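Local coordinates for carboxylic ester hydrolase (Aspergillus niger, PDB 7K4O), which probably hydrolyses ester bonds of tannins as a fungal tannin acyl hydrolase of the serine esterase type, and binds 3,4,5-trihydroxybenzoic acid (gallic acid), at residues A210-Q221 against D419-Y430; Y235-V245 against T328-T336. All blocks are in the same frame, centred on the assembly; numbering follows the deposited sequence.

Contact 1 of 2, residues A210-Q221 against D419-Y430. With GDE (3,4,5-trihydroxybenzoic acid), chain J.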
# COMPACT_ATOMS: atom_id res chain seq x y z
N ALA A 210 -0.08 1.47 3.33
CA ALA A 210 -1.46 1.44 2.76
C ALA A 210 -1.67 0.24 1.84
O ALA A 210 -1.78 0.38 0.63
CB ALA A 210 -1.72 2.72 2.00
N PRO A 211 -1.70 -0.97 2.40
CA PRO A 211 -1.70 -2.16 1.56
C PRO A 211 -3.04 -2.40 0.85
O PRO A 211 -4.10 -2.31 1.52
CB PRO A 211 -1.35 -3.27 2.55
CG PRO A 211 -1.83 -2.77 3.89
CD PRO A 211 -1.58 -1.29 3.83
N ALA A 212 -2.94 -2.83 -0.40
CA ALA A 212 -4.11 -3.27 -1.19
C ALA A 212 -4.51 -4.71 -0.85
O ALA A 212 -4.77 -5.51 -1.78
CB ALA A 212 -3.83 -3.08 -2.63
N PHE A 213 -4.56 -5.03 0.45
CA PHE A 213 -5.04 -6.36 0.89
C PHE A 213 -6.58 -6.32 1.04
O PHE A 213 -7.25 -5.35 0.63
CB PHE A 213 -4.26 -6.82 2.11
CG PHE A 213 -4.34 -5.97 3.35
CD1 PHE A 213 -5.26 -4.96 3.50
CD2 PHE A 213 -3.45 -6.25 4.39
CE1 PHE A 213 -5.32 -4.27 4.71
CE2 PHE A 213 -3.49 -5.52 5.57
CZ PHE A 213 -4.47 -4.58 5.74
N ARG A 214 -7.14 -7.39 1.58
CA ARG A 214 -8.60 -7.60 1.65
C ARG A 214 -9.16 -7.46 0.23
O ARG A 214 -10.19 -6.79 0.03
CB ARG A 214 -9.25 -6.67 2.67
CG ARG A 214 -10.56 -7.19 3.21
CD ARG A 214 -11.11 -6.36 4.34
NE ARG A 214 -10.23 -6.47 5.53
CZ ARG A 214 -9.41 -5.52 6.00
NH1 ARG A 214 -9.34 -4.33 5.45
NH2 ARG A 214 -8.63 -5.84 7.00
N TRP A 215 -8.54 -8.14 -0.72
CA TRP A 215 -8.68 -7.95 -2.17
C TRP A 215 -10.15 -7.80 -2.62
O TRP A 215 -10.44 -6.80 -3.30
CB TRP A 215 -8.01 -9.11 -2.91
CG TRP A 215 -7.95 -8.84 -4.39
CD1 TRP A 215 -8.84 -9.20 -5.36
CD2 TRP A 215 -6.85 -8.23 -5.07
NE1 TRP A 215 -8.39 -8.76 -6.57
CE2 TRP A 215 -7.17 -8.17 -6.44
CE3 TRP A 215 -5.63 -7.66 -4.64
CZ2 TRP A 215 -6.34 -7.55 -7.37
CZ3 TRP A 215 -4.80 -7.08 -5.56
CH2 TRP A 215 -5.15 -7.02 -6.91
N SER A 216 -11.02 -8.75 -2.27
CA SER A 216 -12.38 -8.75 -2.86
C SER A 216 -13.13 -7.50 -2.39
O SER A 216 -14.06 -7.08 -3.11
CB SER A 216 -13.11 -10.07 -2.54
OG SER A 216 -13.39 -10.19 -1.15
N PHE A 217 -12.86 -7.00 -1.19
CA PHE A 217 -13.59 -5.83 -0.64
C PHE A 217 -12.94 -4.58 -1.19
O PHE A 217 -13.61 -3.68 -1.67
CB PHE A 217 -13.58 -5.88 0.88
CG PHE A 217 -14.49 -6.92 1.50
CD1 PHE A 217 -14.23 -8.27 1.38
CD2 PHE A 217 -15.66 -6.54 2.13
CE1 PHE A 217 -15.11 -9.22 1.87
CE2 PHE A 217 -16.51 -7.48 2.67
CZ PHE A 217 -16.24 -8.81 2.54
N GLN A 218 -11.60 -4.52 -1.18
CA GLN A 218 -10.86 -3.31 -1.57
C GLN A 218 -11.11 -3.03 -3.05
O GLN A 218 -11.30 -1.86 -3.44
CB GLN A 218 -9.36 -3.52 -1.32
CG GLN A 218 -8.48 -2.50 -2.04
CD GLN A 218 -8.85 -1.05 -1.79
OE1 GLN A 218 -9.41 -0.72 -0.75
NE2 GLN A 218 -8.43 -0.20 -2.73
N GLN A 219 -11.02 -4.03 -3.96
CA GLN A 219 -11.13 -3.73 -5.39
C GLN A 219 -12.60 -3.37 -5.71
O GLN A 219 -12.86 -2.40 -6.44
CB GLN A 219 -10.68 -4.88 -6.28
CG GLN A 219 -9.27 -5.41 -6.00
CD GLN A 219 -8.23 -4.33 -5.90
OE1 GLN A 219 -8.35 -3.27 -6.51
NE2 GLN A 219 -7.12 -4.66 -5.21
N THR A 220 -13.53 -4.11 -5.14
CA THR A 220 -14.96 -3.90 -5.48
C THR A 220 -15.44 -2.54 -4.93
O THR A 220 -16.27 -1.89 -5.63
CB THR A 220 -15.82 -5.02 -4.95
OG1 THR A 220 -15.31 -6.28 -5.42
CG2 THR A 220 -17.26 -4.88 -5.38
N GLN A 221 -14.96 -2.09 -3.79
CA GLN A 221 -15.42 -0.81 -3.19
C GLN A 221 -15.05 0.36 -4.08
O GLN A 221 -15.70 1.43 -3.92
CB GLN A 221 -15.01 -0.64 -1.73
CG GLN A 221 -13.52 -0.48 -1.50
CD GLN A 221 -13.01 0.92 -1.73
OE1 GLN A 221 -13.67 1.89 -1.33
NE2 GLN A 221 -11.86 1.03 -2.43
N ASP A 419 -6.20 9.08 2.55
CA ASP A 419 -6.01 8.17 1.40
C ASP A 419 -7.36 8.04 0.68
O ASP A 419 -8.33 7.63 1.32
CB ASP A 419 -5.49 6.81 1.90
CG ASP A 419 -4.96 5.94 0.80
OD1 ASP A 419 -5.49 6.02 -0.36
OD2 ASP A 419 -3.96 5.24 1.07
N PHE A 420 -7.35 8.31 -0.59
CA PHE A 420 -8.53 8.32 -1.47
C PHE A 420 -8.60 7.04 -2.30
O PHE A 420 -9.52 6.92 -3.13
CB PHE A 420 -8.46 9.50 -2.44
CG PHE A 420 -7.20 9.59 -3.24
CD1 PHE A 420 -7.02 8.85 -4.38
CD2 PHE A 420 -6.14 10.37 -2.78
CE1 PHE A 420 -5.84 8.94 -5.12
CE2 PHE A 420 -4.95 10.44 -3.50
CZ PHE A 420 -4.80 9.72 -4.66
N SER A 421 -7.62 6.15 -2.12
CA SER A 421 -7.48 4.96 -3.00
C SER A 421 -7.74 3.70 -2.17
O SER A 421 -8.31 2.77 -2.72
CB SER A 421 -6.16 4.96 -3.71
OG SER A 421 -6.05 3.90 -4.65
N ILE A 422 -7.23 3.67 -0.94
CA ILE A 422 -7.45 2.57 0.03
C ILE A 422 -7.91 3.18 1.31
O ILE A 422 -7.18 3.99 1.90
CB ILE A 422 -6.17 1.73 0.21
CG1 ILE A 422 -5.61 1.32 -1.16
CG2 ILE A 422 -6.47 0.58 1.15
CD1 ILE A 422 -4.40 0.42 -1.13
N PRO A 423 -9.10 2.80 1.83
CA PRO A 423 -9.57 3.38 3.07
C PRO A 423 -8.57 3.19 4.22
O PRO A 423 -8.15 2.10 4.48
CB PRO A 423 -10.86 2.64 3.35
CG PRO A 423 -11.32 2.23 2.00
CD PRO A 423 -10.05 1.82 1.26
N THR A 424 -8.28 4.27 4.95
CA THR A 424 -7.39 4.16 6.12
C THR A 424 -7.88 3.09 7.09
O THR A 424 -7.03 2.38 7.69
CB THR A 424 -7.24 5.53 6.81
OG1 THR A 424 -7.06 6.53 5.81
CG2 THR A 424 -6.09 5.50 7.79
N ALA A 425 -9.19 2.98 7.31
CA ALA A 425 -9.74 2.00 8.25
C ALA A 425 -9.41 0.56 7.83
O ALA A 425 -9.51 -0.32 8.68
CB ALA A 425 -11.22 2.25 8.41
N ALA A 426 -9.06 0.33 6.57
CA ALA A 426 -8.71 -1.03 6.10
C ALA A 426 -7.47 -1.52 6.86
O ALA A 426 -7.40 -2.74 7.12
CB ALA A 426 -8.47 -1.09 4.65
N SER A 427 -6.56 -0.61 7.19
CA SER A 427 -5.31 -1.00 7.90
C SER A 427 -5.61 -1.26 9.36
O SER A 427 -5.10 -2.25 9.92
CB SER A 427 -4.21 0.03 7.70
OG SER A 427 -3.71 0.00 6.37
N ILE A 428 -6.38 -0.39 10.04
CA ILE A 428 -6.75 -0.65 11.44
C ILE A 428 -7.41 -2.02 11.53
O ILE A 428 -7.13 -2.79 12.47
CB ILE A 428 -7.67 0.47 11.99
CG1 ILE A 428 -6.90 1.75 12.35
CG2 ILE A 428 -8.38 -0.05 13.20
CD1 ILE A 428 -6.32 2.49 11.23
N ARG A 429 -8.32 -2.32 10.61
CA ARG A 429 -9.05 -3.58 10.72
C ARG A 429 -8.11 -4.79 10.77
O ARG A 429 -8.35 -5.73 11.51
CB ARG A 429 -10.08 -3.74 9.59
CG ARG A 429 -10.94 -4.97 9.86
CD ARG A 429 -12.02 -5.12 8.79
NE ARG A 429 -12.90 -6.22 9.07
CZ ARG A 429 -14.04 -6.14 9.79
NH1 ARG A 429 -14.47 -4.98 10.26
NH2 ARG A 429 -14.77 -7.23 9.99
N TYR A 430 -7.09 -4.80 9.92
CA TYR A 430 -6.19 -5.97 9.89
C TYR A 430 -5.41 -6.08 11.20
O TYR A 430 -5.26 -7.20 11.72
CB TYR A 430 -5.25 -5.91 8.70
CG TYR A 430 -4.37 -7.13 8.62
CD1 TYR A 430 -4.91 -8.40 8.38
CD2 TYR A 430 -3.00 -7.05 8.86
CE1 TYR A 430 -4.12 -9.54 8.36
CE2 TYR A 430 -2.19 -8.17 8.82
CZ TYR A 430 -2.74 -9.41 8.57
OH TYR A 430 -1.92 -10.50 8.57
OAA GDE J . -0.90 -0.00 -5.95
OAB GDE J . -1.75 2.04 -6.07
OAC GDE J . -5.09 -2.97 -6.13
OAD GDE J . -6.62 1.33 -4.70
OAE GDE J . -7.13 -1.24 -5.25
CAF GDE J . -3.49 -1.10 -6.03
CAG GDE J . -4.27 1.09 -5.30
CAH GDE J . -1.89 0.79 -5.95
CAI GDE J . -4.79 -1.61 -5.87
CAJ GDE J . -5.59 0.59 -5.17
CAK GDE J . -3.29 0.25 -5.79
CAL GDE J . -5.82 -0.74 -5.42
O HOH W 1 -5.16 -1.07 3.89

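Contact 2 of 2, residues Y235-V245 against T328-T336. With NAG (2-acetamido-2-deoxy-beta-D-glucopyranose), chain G.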
# COMPACT_ATOMS: atom_id res chain seq x y z
N TYR A 235 -24.91 13.10 -10.37
CA TYR A 235 -23.49 13.06 -10.75
C TYR A 235 -22.85 14.37 -10.36
O TYR A 235 -22.84 15.31 -11.14
CB TYR A 235 -23.41 12.69 -12.23
CG TYR A 235 -24.06 11.35 -12.49
CD1 TYR A 235 -23.38 10.16 -12.26
CD2 TYR A 235 -25.39 11.28 -12.85
CE1 TYR A 235 -23.98 8.93 -12.48
CE2 TYR A 235 -26.03 10.06 -13.04
CZ TYR A 235 -25.32 8.88 -12.84
OH TYR A 235 -25.95 7.68 -13.00
N PRO A 236 -22.24 14.48 -9.16
CA PRO A 236 -21.68 15.76 -8.73
C PRO A 236 -20.55 16.21 -9.61
O PRO A 236 -19.68 15.41 -9.99
CB PRO A 236 -21.16 15.51 -7.31
CG PRO A 236 -21.86 14.22 -6.90
CD PRO A 236 -22.04 13.42 -8.17
N PRO A 237 -20.51 17.50 -10.01
CA PRO A 237 -19.31 18.05 -10.65
C PRO A 237 -18.14 17.84 -9.69
O PRO A 237 -18.32 17.99 -8.47
CB PRO A 237 -19.61 19.55 -10.83
CG PRO A 237 -21.11 19.64 -10.75
CD PRO A 237 -21.56 18.52 -9.83
N PRO A 238 -16.95 17.45 -10.17
CA PRO A 238 -15.80 17.25 -9.28
C PRO A 238 -15.59 18.43 -8.31
O PRO A 238 -15.26 18.23 -7.16
CB PRO A 238 -14.63 17.15 -10.26
CG PRO A 238 -15.25 16.54 -11.49
CD PRO A 238 -16.63 17.17 -11.57
N CYS A 239 -15.82 19.65 -8.79
CA CYS A 239 -15.59 20.88 -7.99
C CYS A 239 -16.50 20.89 -6.77
O CYS A 239 -16.09 21.38 -5.71
CB CYS A 239 -15.86 22.10 -8.86
SG CYS A 239 -15.20 23.61 -8.14
N GLU A 240 -17.73 20.39 -6.90
CA GLU A 240 -18.67 20.41 -5.76
C GLU A 240 -18.11 19.54 -4.64
O GLU A 240 -18.20 19.93 -3.46
CB GLU A 240 -20.04 19.95 -6.24
CG GLU A 240 -21.07 19.89 -5.14
CD GLU A 240 -22.45 19.51 -5.66
OE1 GLU A 240 -22.51 18.71 -6.60
OE2 GLU A 240 -23.46 20.05 -5.13
N LEU A 241 -17.62 18.34 -4.97
CA LEU A 241 -17.07 17.41 -3.94
C LEU A 241 -15.76 17.98 -3.40
O LEU A 241 -15.54 17.83 -2.18
CB LEU A 241 -16.89 16.03 -4.58
CG LEU A 241 -18.22 15.36 -4.95
CD1 LEU A 241 -18.06 14.00 -5.58
CD2 LEU A 241 -19.12 15.28 -3.74
N ASP A 242 -14.96 18.61 -4.24
CA ASP A 242 -13.68 19.23 -3.79
C ASP A 242 -13.98 20.34 -2.78
O ASP A 242 -13.24 20.47 -1.79
CB ASP A 242 -12.84 19.73 -4.95
CG ASP A 242 -11.47 20.19 -4.48
OD1 ASP A 242 -10.81 19.43 -3.71
OD2 ASP A 242 -11.08 21.31 -4.84
N LYS A 243 -15.07 21.08 -2.97
CA LYS A 243 -15.48 22.11 -1.99
C LYS A 243 -15.85 21.45 -0.66
O LYS A 243 -15.45 21.93 0.42
CB LYS A 243 -16.64 22.94 -2.56
CG LYS A 243 -17.19 24.01 -1.62
CD LYS A 243 -16.15 24.93 -1.05
CE LYS A 243 -15.51 25.82 -2.09
NZ LYS A 243 -15.08 27.13 -1.52
N ILE A 244 -16.54 20.32 -0.70
CA ILE A 244 -16.90 19.63 0.55
C ILE A 244 -15.60 19.21 1.26
O ILE A 244 -15.53 19.35 2.51
CB ILE A 244 -17.83 18.43 0.24
CG1 ILE A 244 -19.23 18.93 -0.13
CG2 ILE A 244 -17.92 17.47 1.40
CD1 ILE A 244 -20.10 17.89 -0.81
N VAL A 245 -14.65 18.65 0.52
CA VAL A 245 -13.37 18.23 1.17
C VAL A 245 -12.70 19.46 1.83
O VAL A 245 -12.29 19.38 2.99
CB VAL A 245 -12.44 17.57 0.14
CG1 VAL A 245 -11.03 17.39 0.68
CG2 VAL A 245 -13.04 16.26 -0.33
N THR A 328 -11.94 13.98 4.60
CA THR A 328 -10.77 14.77 4.09
C THR A 328 -10.11 14.04 2.93
O THR A 328 -9.37 14.68 2.21
CB THR A 328 -9.74 15.18 5.15
OG1 THR A 328 -8.99 14.08 5.66
CG2 THR A 328 -10.35 15.79 6.38
N ALA A 329 -10.40 12.75 2.69
CA ALA A 329 -9.91 12.09 1.47
C ALA A 329 -10.64 12.64 0.25
O ALA A 329 -11.89 12.82 0.33
CB ALA A 329 -10.05 10.57 1.57
N ALA A 330 -9.92 12.86 -0.84
CA ALA A 330 -10.49 13.31 -2.12
C ALA A 330 -11.54 12.30 -2.61
O ALA A 330 -11.41 11.09 -2.37
CB ALA A 330 -9.43 13.53 -3.13
N PHE A 331 -12.56 12.79 -3.31
CA PHE A 331 -13.61 11.93 -3.90
C PHE A 331 -13.18 11.44 -5.28
O PHE A 331 -13.88 11.70 -6.30
CB PHE A 331 -14.94 12.72 -3.94
CG PHE A 331 -15.62 12.85 -2.62
CD1 PHE A 331 -15.32 13.90 -1.76
CD2 PHE A 331 -16.59 11.95 -2.23
CE1 PHE A 331 -15.94 14.01 -0.53
CE2 PHE A 331 -17.20 12.07 -1.00
CZ PHE A 331 -16.89 13.09 -0.15
N ASP A 332 -12.09 10.66 -5.36
CA ASP A 332 -11.57 10.18 -6.66
C ASP A 332 -12.50 9.15 -7.27
O ASP A 332 -12.73 9.23 -8.47
CB ASP A 332 -10.15 9.59 -6.53
CG ASP A 332 -9.05 10.64 -6.48
OD1 ASP A 332 -9.17 11.57 -5.67
OD2 ASP A 332 -8.06 10.50 -7.24
N ASP A 333 -12.98 8.19 -6.48
CA ASP A 333 -13.87 7.12 -6.97
C ASP A 333 -15.12 7.79 -7.57
O ASP A 333 -15.65 7.26 -8.57
CB ASP A 333 -14.29 6.16 -5.87
CG ASP A 333 -13.23 5.09 -5.56
OD1 ASP A 333 -12.17 5.05 -6.27
OD2 ASP A 333 -13.52 4.30 -4.65
N ALA A 334 -15.53 8.90 -6.97
CA ALA A 334 -16.80 9.58 -7.37
C ALA A 334 -16.64 10.40 -8.65
O ALA A 334 -17.68 10.95 -9.14
CB ALA A 334 -17.31 10.46 -6.24
N GLU A 335 -15.43 10.56 -9.16
CA GLU A 335 -15.14 11.43 -10.33
C GLU A 335 -16.18 11.17 -11.43
O GLU A 335 -16.44 10.01 -11.79
CB GLU A 335 -13.74 11.22 -10.90
CG GLU A 335 -13.35 12.31 -11.90
CD GLU A 335 -12.85 13.61 -11.27
OE1 GLU A 335 -12.80 13.73 -10.00
OE2 GLU A 335 -12.49 14.52 -12.04
N THR A 336 -16.82 12.25 -11.89
CA THR A 336 -17.79 12.20 -13.02
C THR A 336 -17.11 12.72 -14.28
O THR A 336 -16.01 13.24 -14.20
CB THR A 336 -19.03 13.02 -12.64
OG1 THR A 336 -18.62 14.33 -12.23
CG2 THR A 336 -19.78 12.34 -11.53
C1 NAG G . -9.65 23.45 -2.63
C2 NAG G . -9.87 24.42 -3.81
C3 NAG G . -8.76 24.42 -4.84
C4 NAG G . -7.52 24.77 -4.06
C5 NAG G . -7.32 23.78 -2.92
C6 NAG G . -6.09 24.14 -2.11
C7 NAG G . -12.24 24.63 -4.40
C8 NAG G . -13.36 23.98 -5.15
N2 NAG G . -11.06 24.02 -4.52
O3 NAG G . -9.13 25.30 -5.90
O4 NAG G . -6.49 24.60 -5.00
O5 NAG G . -8.41 23.75 -2.02
O6 NAG G . -5.94 23.18 -1.08
O7 NAG G . -12.37 25.63 -3.74
O HOH W 2 -17.38 14.01 -9.24

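Contact 1 of 2, residues A210-Q221 against D419-Y430
Q218 and R214 reach across to main-chain carbonyls of 419-430, and a ligand shares one donor. Q218 NE2 gives a fairly straight hydrogen bond to S421 O (3.0 Å, 162°), close to its amide plane, and a nearly linear one (178°) to OAE of the bound 3,4,5-trihydroxybenzoic acid. Its CG stands opposite the main-chain N (chi1 164°) and a bend at chi2 swings the amide between loop and ligand, where the two bonds restrict its rotation. Q219 OE1 accepts from OAE at 2.7 Å, Q219 NE2 donates to OAC, and S421 OG and OAD share a hydrogen bond of 2.6 Å.

Among the charged groups, R214 spans the contact. Its NH1 bonds A426 O at 3.0 Å in the guanidinium plane, NH2 adds a weak bond, and R429 CD covers one face. R214 NE and R429 NE lie 4.4 Å apart; a salt bridge from R214 NE to the Y554 C-terminal carboxylate probably offsets this, and R429 NE bonds V553 O.

Apolar packing fills in between: I422 CD1 lies 3.9 Å from A212 CB, and F213 CZ meets Y430 CB at 3.3 Å, the two rings inclined obliquely. I422 CD1 also touches A210 O in van der Waals contact. A water joins P211 O to S427 OG, which also bonds H415.

D419 OD1 accepts from the N-H groups of S421 and I422, an Asx motif, and OD2 bonds H465, consistent with a Ser-His-Asp triad completed by S186. The chemistry thus implies a pocket well suited to a trihydroxylated ring, since these segments together bond all three hydroxyls.

Contact 2 of 2, residues Y235-V245 against T328-T336
The L241 side chain crosses that of F331 at about a right angle, with L241 CD2 over one face of the phenyl ring. The other branch of the leucine, CD1, packs on F331 CB and on A334 CB, each at 3.7 Å. V245, one helical turn further on, runs antiparallel alongside the phenylalanine: its CG2 comes in at the ring edge, 3.6 Å from F331 CD1, and its CG1 rests against T328 O.

At the start of the helix the contact turns polar. T336 OG1 donates to P236 O at 2.7 Å, approaching from 33° outside the carbonyl plane. With chi1 at 53° the hydroxyl is wedged between the main-chain N and carbonyl carbon of T336, which sends CG2 to the edge of the Y235 ring, 3.7 Å from Y235 CB. The E335 carboxylate crosses the P238 ring, OE2 lying 3.5 Å from P238 CG in plain van der Waals contact.

D242 points away from 328-336 and instead accepts, through OD2, a hydrogen bond from N2 of a glycan sugar at 2.7 Å. Through its contacts with P236, P238, L241 and V245, the loop 328-336 is laid along one flank of helix 238-252. Its F331 also packs on A306 and I310 of helix 300-310, A334 touches E229 of helix 224-232, and the C239-C285 disulfide ties helix 238-252 to strand 282-285.

Contact 2 is nested within the loop that contact 1 closes: the order along the chain is 210-221, 235-245, 328-336, 419-430. Contact 1 follows the neighbouring parallel strands 205-209 and 410-416 of the central mixed sheet, whereas contact 2 belongs to the long insertion between them, probably the lid of this tannase-family hydrolase. Their centres are 19 Å apart, yet they touch, F420 packing on A330 and D332, and A329 CB lying against D419 O. D333 offers a further link, bonding H222, which itself bonds the ligand. The insertion, which supplies Q218, Q219, H222 and L352, therefore helps to build the pocket, and contact 2 backs onto it next to the putative triad acid.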